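Local coordinates for malonyl CoA-acyl carrier protein transacylase (Synechocystis sp. PCC 6803 substr. Kazusa, PDB 4RR5) that catalyses the transfer of the malonyl group from malonyl-CoA to holo-acyl carrier protein, supplying malonyl-ACP for fatty acid biosynthesis, at residues A126-F131 with R176-L181; S153-V158 with C272-P277. One frame throughout, in Å; residues are numbered along the deposited sequence.

Contact 1: A126-F131 with R176-L181; sequences AALMKF and RRAVPL
In the smaller, ferredoxin-like subdomain of this acyltransferase, the edge strand 178-180 pairs antiparallel with strand 124-129, A127 facing V179 and L128 facing A178. A127 and V179 form the hydrogen-bonded pair. A127 N gives a nearly straight bond to V179 O at 2.9 Å, approaching from above the carbonyl plane, and V179 N returns one to A127 O at 3.0 Å. Two residues on, M129 N reaches R177 O at 3.1 Å, almost in line with the carbonyl bond. L128 with A178 lies between these bonds, A126 with P180 just beyond them; both are non-hydrogen-bonded pairs. Proline, which has no N-H to offer, suits such a position, and the small A126 is consistent with the close 4.0 Å approach of the two CA atoms.

The two faces carry different packing. On the face of A126, L128 and A178, with CG beside the backbone N (chi1 -65°), the CD2 branch of L128 reaches A178 CB at 3.5 Å. Helix 163-171 covers this side, where L170 touches all three residues; the small methyls of A126 and A178 suit a face against which a helix is packed. On the other face, A127 CB is touched by V179 CG1 at 4.0 Å and by L181 CD2, also at 4.0 Å. The branched V179 favours an extended backbone, while L181 turns its end back over A127 just beyond the strand, about 8 Å from the side chain of H188, probably an active-site residue. An antiparallel sheet with helices packed on one face is characteristic of the ferredoxin-like subdomain of FabD enzymes, and here strand 178-180 forms its edge.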
loop_
_atom_site.group_PDB
_atom_site.type_symbol
_atom_site.label_atom_id
_atom_site.label_comp_id
_atom_site.label_asym_id
_atom_site.label_seq_id
_atom_site.Cartn_x
_atom_site.Cartn_y
_atom_site.Cartn_z
ATOM N N ALA A 126 11.218 -5.161 -10.102
ATOM C CA ALA A 126 10.711 -4.772 -11.418
ATOM C C ALA A 126 9.258 -5.182 -11.599
ATOM O O ALA A 126 8.818 -6.192 -11.052
ATOM C CB ALA A 126 11.559 -5.381 -12.528
ATOM N N ALA A 127 8.516 -4.404 -12.379
ATOM C CA ALA A 127 7.132 -4.751 -12.674
ATOM C C ALA A 127 7.028 -5.330 -14.082
ATOM O O ALA A 127 7.811 -4.989 -14.964
ATOM C CB ALA A 127 6.228 -3.543 -12.523
ATOM N N LEU A 128 6.061 -6.213 -14.281
ATOM C CA LEU A 128 5.904 -6.883 -15.556
ATOM C C LEU A 128 4.473 -6.731 -16.000
ATOM O O LEU A 128 3.553 -7.103 -15.278
ATOM C CB LEU A 128 6.284 -8.363 -15.454
ATOM C CG LEU A 128 7.748 -8.659 -15.141
ATOM C CD1 LEU A 128 7.933 -10.081 -14.662
ATOM C CD2 LEU A 128 8.572 -8.428 -16.371
ATOM N N MET A 129 4.272 -6.148 -17.173
ATOM C CA MET A 129 2.917 -5.957 -17.649
ATOM C C MET A 129 2.741 -6.795 -18.899
ATOM O O MET A 129 3.562 -6.733 -19.810
ATOM C CB MET A 129 2.612 -4.475 -17.920
ATOM C CG MET A 129 1.344 -4.283 -18.766
ATOM S SD MET A 129 0.598 -2.632 -18.861
ATOM C CE MET A 129 -0.957 -3.034 -19.676
ATOM N N LYS A 130 1.680 -7.596 -18.905
ATOM C CA LYS A 130 1.338 -8.452 -20.032
ATOM C C LYS A 130 2.438 -9.482 -20.313
ATOM O O LYS A 130 3.193 -9.356 -21.278
ATOM C CB LYS A 130 1.062 -7.605 -21.281
ATOM C CG LYS A 130 -0.351 -7.742 -21.825
ATOM C CD LYS A 130 -1.314 -6.829 -21.097
ATOM C CE LYS A 130 -2.749 -7.124 -21.492
ATOM N NZ LYS A 130 -3.197 -8.450 -20.980
ATOM N N PHE A 131 2.510 -10.509 -19.471
ATOM C CA PHE A 131 3.590 -11.487 -19.548
ATOM C C PHE A 131 3.100 -12.901 -19.792
ATOM O O PHE A 131 1.934 -13.218 -19.595
ATOM C CB PHE A 131 4.435 -11.460 -18.260
ATOM C CG PHE A 131 3.637 -11.652 -17.015
ATOM C CD1 PHE A 131 3.093 -10.563 -16.357
ATOM C CD2 PHE A 131 3.417 -12.924 -16.508
ATOM C CE1 PHE A 131 2.342 -10.739 -15.216
ATOM C CE2 PHE A 131 2.668 -13.109 -15.366
ATOM C CZ PHE A 131 2.129 -12.018 -14.718
ATOM N N ARG A 176 6.347 -7.158 -22.556
ATOM C CA ARG A 176 6.831 -5.827 -22.262
ATOM C C ARG A 176 5.622 -4.910 -22.278
ATOM O O ARG A 176 4.606 -5.199 -22.938
ATOM C CB ARG A 176 8.007 -5.385 -23.195
ATOM C CG ARG A 176 7.862 -5.424 -24.708
ATOM C CD ARG A 176 9.282 -5.340 -25.345
ATOM N NE ARG A 176 10.239 -6.199 -24.635
ATOM C CZ ARG A 176 10.216 -7.532 -24.674
ATOM N NH1 ARG A 176 9.299 -8.158 -25.409
ATOM N NH2 ARG A 176 11.100 -8.241 -23.978
ATOM N N ARG A 177 5.734 -3.840 -21.487
ATOM C CA ARG A 177 7.022 -3.504 -20.847
ATOM C C ARG A 177 7.330 -4.198 -19.514
ATOM O O ARG A 177 6.460 -4.781 -18.863
ATOM C CB ARG A 177 7.151 -1.996 -20.673
ATOM C CG ARG A 177 8.182 -1.395 -21.616
ATOM C CD ARG A 177 9.580 -1.863 -21.263
ATOM N NE ARG A 177 10.577 -1.494 -22.266
ATOM C CZ ARG A 177 11.148 -0.295 -22.342
ATOM N NH1 ARG A 177 10.802 0.665 -21.487
ATOM N NH2 ARG A 177 12.057 -0.055 -23.279
ATOM N N ALA A 178 8.616 -4.146 -19.173
ATOM C CA ALA A 178 9.191 -4.711 -17.967
ATOM C C ALA A 178 10.045 -3.629 -17.318
ATOM O O ALA A 178 11.186 -3.396 -17.724
ATOM C CB ALA A 178 10.021 -5.936 -18.295
ATOM N N VAL A 179 9.488 -2.969 -16.311
ATOM C CA VAL A 179 10.071 -1.731 -15.808
ATOM C C VAL A 179 10.578 -1.805 -14.368
ATOM O O VAL A 179 9.809 -2.047 -13.435
ATOM C CB VAL A 179 9.047 -0.576 -15.918
ATOM C CG1 VAL A 179 7.707 -0.966 -15.271
ATOM C CG2 VAL A 179 9.607 0.718 -15.329
ATOM N N PRO A 180 11.887 -1.588 -14.185
ATOM C CA PRO A 180 12.429 -1.439 -12.829
ATOM C C PRO A 180 11.635 -0.405 -12.024
ATOM O O PRO A 180 11.371 0.696 -12.513
ATOM C CB PRO A 180 13.874 -0.975 -13.068
ATOM C CG PRO A 180 13.956 -0.634 -14.539
ATOM C CD PRO A 180 12.930 -1.476 -15.215
ATOM N N LEU A 181 11.227 -0.771 -10.816
ATOM C CA LEU A 181 10.544 0.168 -9.938
ATOM C C LEU A 181 11.527 1.202 -9.361
ATOM O O LEU A 181 12.729 0.941 -9.261
ATOM C CB LEU A 181 9.831 -0.580 -8.810
ATOM C CG LEU A 181 8.653 -1.464 -9.231
ATOM C CD1 LEU A 181 7.912 -2.015 -8.018
ATOM C CD2 LEU A 181 7.706 -0.691 -10.135
#

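Contact 2: S153-V158 with C272-P277; sequences SPEQVV and CKRTCP
The carboxylate of E155 and the guanidinium of R274 form a salt bridge between the turn S153-Q156 and the segment that follows helix 267-273. R274 NH1 donates to E155 OE2 at 3.1 Å, using the syn lone pair of that oxygen, which lies in the guanidinium plane. A second, weak bond runs from NH1 to OE1 at 3.3 Å, so a single nitrogen serves both oxygens. The two side chains cross at about a right angle, with their flat groups turned 65° apart. A long arginine, extended from CG to NE, can reach across to the glutamate on the turn, and its CD lies 3.2 Å from E155 OE1. An alanine at E155 would probably leave R274 NH1 without its acidic mate and the guanidinium freer to turn.

Van der Waals contact joins the start of the turn to T275. The short threonine fits here, its OG1 meeting P154 CD at 3.3 Å and S153 CB at 3.5 Å, while also making a weak hydrogen bond to L271 O.

Backbone bonds shape each side. The type I turn is closed by Q156 N to S153 O at 2.7 Å, and proline, with phi already restricted, suits its second position. C272 O accepts from both T275 N and C276 N as the helix ends.

T275 also rests on M248 and V249 of helix 244-254, and P154 touches R245. The hairpin tip between strands 146-153 and 156-161 thus lies beside the C-terminal end of helix 267-273, alongside helix 244-254.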
loop_
_atom_site.group_PDB
_atom_site.type_symbol
_atom_site.label_atom_id
_atom_site.label_comp_id
_atom_site.label_asym_id
_atom_site.label_seq_id
_atom_site.Cartn_x
_atom_site.Cartn_y
_atom_site.Cartn_z
ATOM N N SER A 153 -2.607 -7.745 -10.904
ATOM C CA SER A 153 -3.711 -8.045 -11.816
ATOM C C SER A 153 -3.240 -9.163 -12.725
ATOM O O SER A 153 -2.035 -9.383 -12.842
ATOM C CB SER A 153 -4.133 -6.807 -12.632
ATOM O OG SER A 153 -3.172 -6.451 -13.615
ATOM N N PRO A 154 -4.178 -9.890 -13.357
ATOM C CA PRO A 154 -3.792 -10.927 -14.323
ATOM C C PRO A 154 -2.723 -10.467 -15.323
ATOM O O PRO A 154 -1.884 -11.257 -15.767
ATOM C CB PRO A 154 -5.113 -11.236 -15.021
ATOM C CG PRO A 154 -6.131 -11.064 -13.924
ATOM C CD PRO A 154 -5.620 -9.940 -13.051
ATOM N N GLU A 155 -2.731 -9.183 -15.644
ATOM C CA GLU A 155 -1.787 -8.631 -16.598
ATOM C C GLU A 155 -0.486 -8.186 -15.938
ATOM O O GLU A 155 0.505 -7.919 -16.625
ATOM C CB GLU A 155 -2.411 -7.439 -17.329
ATOM C CG GLU A 155 -3.870 -7.616 -17.711
ATOM C CD GLU A 155 -4.345 -6.517 -18.637
ATOM O OE1 GLU A 155 -3.596 -5.528 -18.807
ATOM O OE2 GLU A 155 -5.456 -6.638 -19.202
ATOM N N GLN A 156 -0.482 -8.091 -14.612
ATOM C CA GLN A 156 0.632 -7.428 -13.942
ATOM C C GLN A 156 1.087 -8.031 -12.613
ATOM O O GLN A 156 0.279 -8.289 -11.706
ATOM C CB GLN A 156 0.295 -5.963 -13.696
ATOM C CG GLN A 156 1.447 -5.257 -13.035
ATOM C CD GLN A 156 1.096 -3.871 -12.595
ATOM O OE1 GLN A 156 0.256 -3.205 -13.215
ATOM N NE2 GLN A 156 1.730 -3.418 -11.512
ATOM N N VAL A 157 2.402 -8.224 -12.509
ATOM C CA VAL A 157 3.037 -8.585 -11.257
ATOM C C VAL A 157 4.248 -7.718 -11.012
ATOM O O VAL A 157 4.675 -6.965 -11.876
ATOM C CB VAL A 157 3.501 -10.049 -11.231
ATOM C CG1 VAL A 157 2.309 -11.001 -11.411
ATOM C CG2 VAL A 157 4.607 -10.271 -12.277
ATOM N N VAL A 158 4.800 -7.846 -9.818
ATOM C CA VAL A 158 6.082 -7.259 -9.493
ATOM C C VAL A 158 6.981 -8.340 -8.922
ATOM O O VAL A 158 6.589 -9.047 -8.005
ATOM C CB VAL A 158 5.930 -6.119 -8.496
ATOM C CG1 VAL A 158 7.270 -5.781 -7.865
ATOM C CG2 VAL A 158 5.307 -4.907 -9.193
ATOM N N CYS A 272 -8.134 -2.684 -10.676
ATOM C CA CYS A 272 -9.474 -3.249 -10.550
ATOM C C CYS A 272 -10.234 -3.336 -11.877
ATOM O O CYS A 272 -11.088 -4.214 -12.056
ATOM C CB CYS A 272 -10.305 -2.444 -9.562
ATOM S SG CYS A 272 -11.683 -3.412 -8.916
ATOM N N LYS A 273 -9.925 -2.424 -12.792
ATOM C CA LYS A 273 -10.550 -2.418 -14.106
ATOM C C LYS A 273 -10.395 -3.782 -14.753
ATOM O O LYS A 273 -11.376 -4.448 -15.083
ATOM C CB LYS A 273 -9.935 -1.338 -14.998
ATOM C CG LYS A 273 -10.482 0.058 -14.752
ATOM C CD LYS A 273 -9.993 1.025 -15.822
ATOM C CE LYS A 273 -10.458 2.450 -15.528
ATOM N NZ LYS A 273 -10.154 3.353 -16.663
ATOM N N ARG A 274 -9.143 -4.203 -14.880
ATOM C CA ARG A 274 -8.800 -5.441 -15.558
ATOM C C ARG A 274 -8.801 -6.655 -14.633
ATOM O O ARG A 274 -8.092 -7.625 -14.904
ATOM C CB ARG A 274 -7.432 -5.288 -16.220
ATOM C CG ARG A 274 -7.350 -4.063 -17.120
ATOM C CD ARG A 274 -5.927 -3.724 -17.544
ATOM N NE ARG A 274 -5.939 -2.572 -18.435
ATOM C CZ ARG A 274 -5.937 -2.646 -19.763
ATOM N NH1 ARG A 274 -5.894 -3.833 -20.363
ATOM N NH2 ARG A 274 -5.967 -1.533 -20.492
ATOM N N THR A 275 -9.588 -6.611 -13.554
ATOM C CA THR A 275 -9.692 -7.758 -12.641
ATOM C C THR A 275 -11.124 -8.042 -12.213
ATOM O O THR A 275 -11.583 -9.184 -12.279
ATOM C CB THR A 275 -8.842 -7.563 -11.373
ATOM O OG1 THR A 275 -7.453 -7.587 -11.721
ATOM C CG2 THR A 275 -9.131 -8.671 -10.348
ATOM N N CYS A 276 -11.815 -7.007 -11.742
ATOM C CA CYS A 276 -13.250 -7.095 -11.467
ATOM C C CYS A 276 -13.951 -5.893 -12.083
ATOM O O CYS A 276 -14.278 -4.936 -11.382
ATOM C CB CYS A 276 -13.519 -7.167 -9.966
ATOM S SG CYS A 276 -12.671 -8.523 -9.172
ATOM N N PRO A 277 -14.194 -5.949 -13.402
ATOM C CA PRO A 277 -14.628 -4.785 -14.189
ATOM C C PRO A 277 -16.121 -4.465 -14.029
ATOM O O PRO A 277 -16.594 -3.479 -14.608
ATOM C CB PRO A 277 -14.304 -5.202 -15.631
ATOM C CG PRO A 277 -14.450 -6.697 -15.621
ATOM C CD PRO A 277 -14.161 -7.185 -14.207
#

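Contact 1 is partly buried and lies within one sheet, whereas contact 2 is a surface contact between a hairpin tip of that sheet and a helix end. Strands 124-129 and 156-161 are neighbours in the sheet, so the contacts meet directly: L128 N probably hydrogen-bonds V157 O, and F131 packs on V157. K130 NZ also lies 3.4 Å from E155 OE2, a long, weak ion pair beside the bridge to R274. Their chemistry follows their places. Contact 1 relies on backbone hydrogen bonds and apolar side chains, with L181 at the end nearest the probable active site, while contact 2 relies on charge and turn geometry, away from the annotated sites.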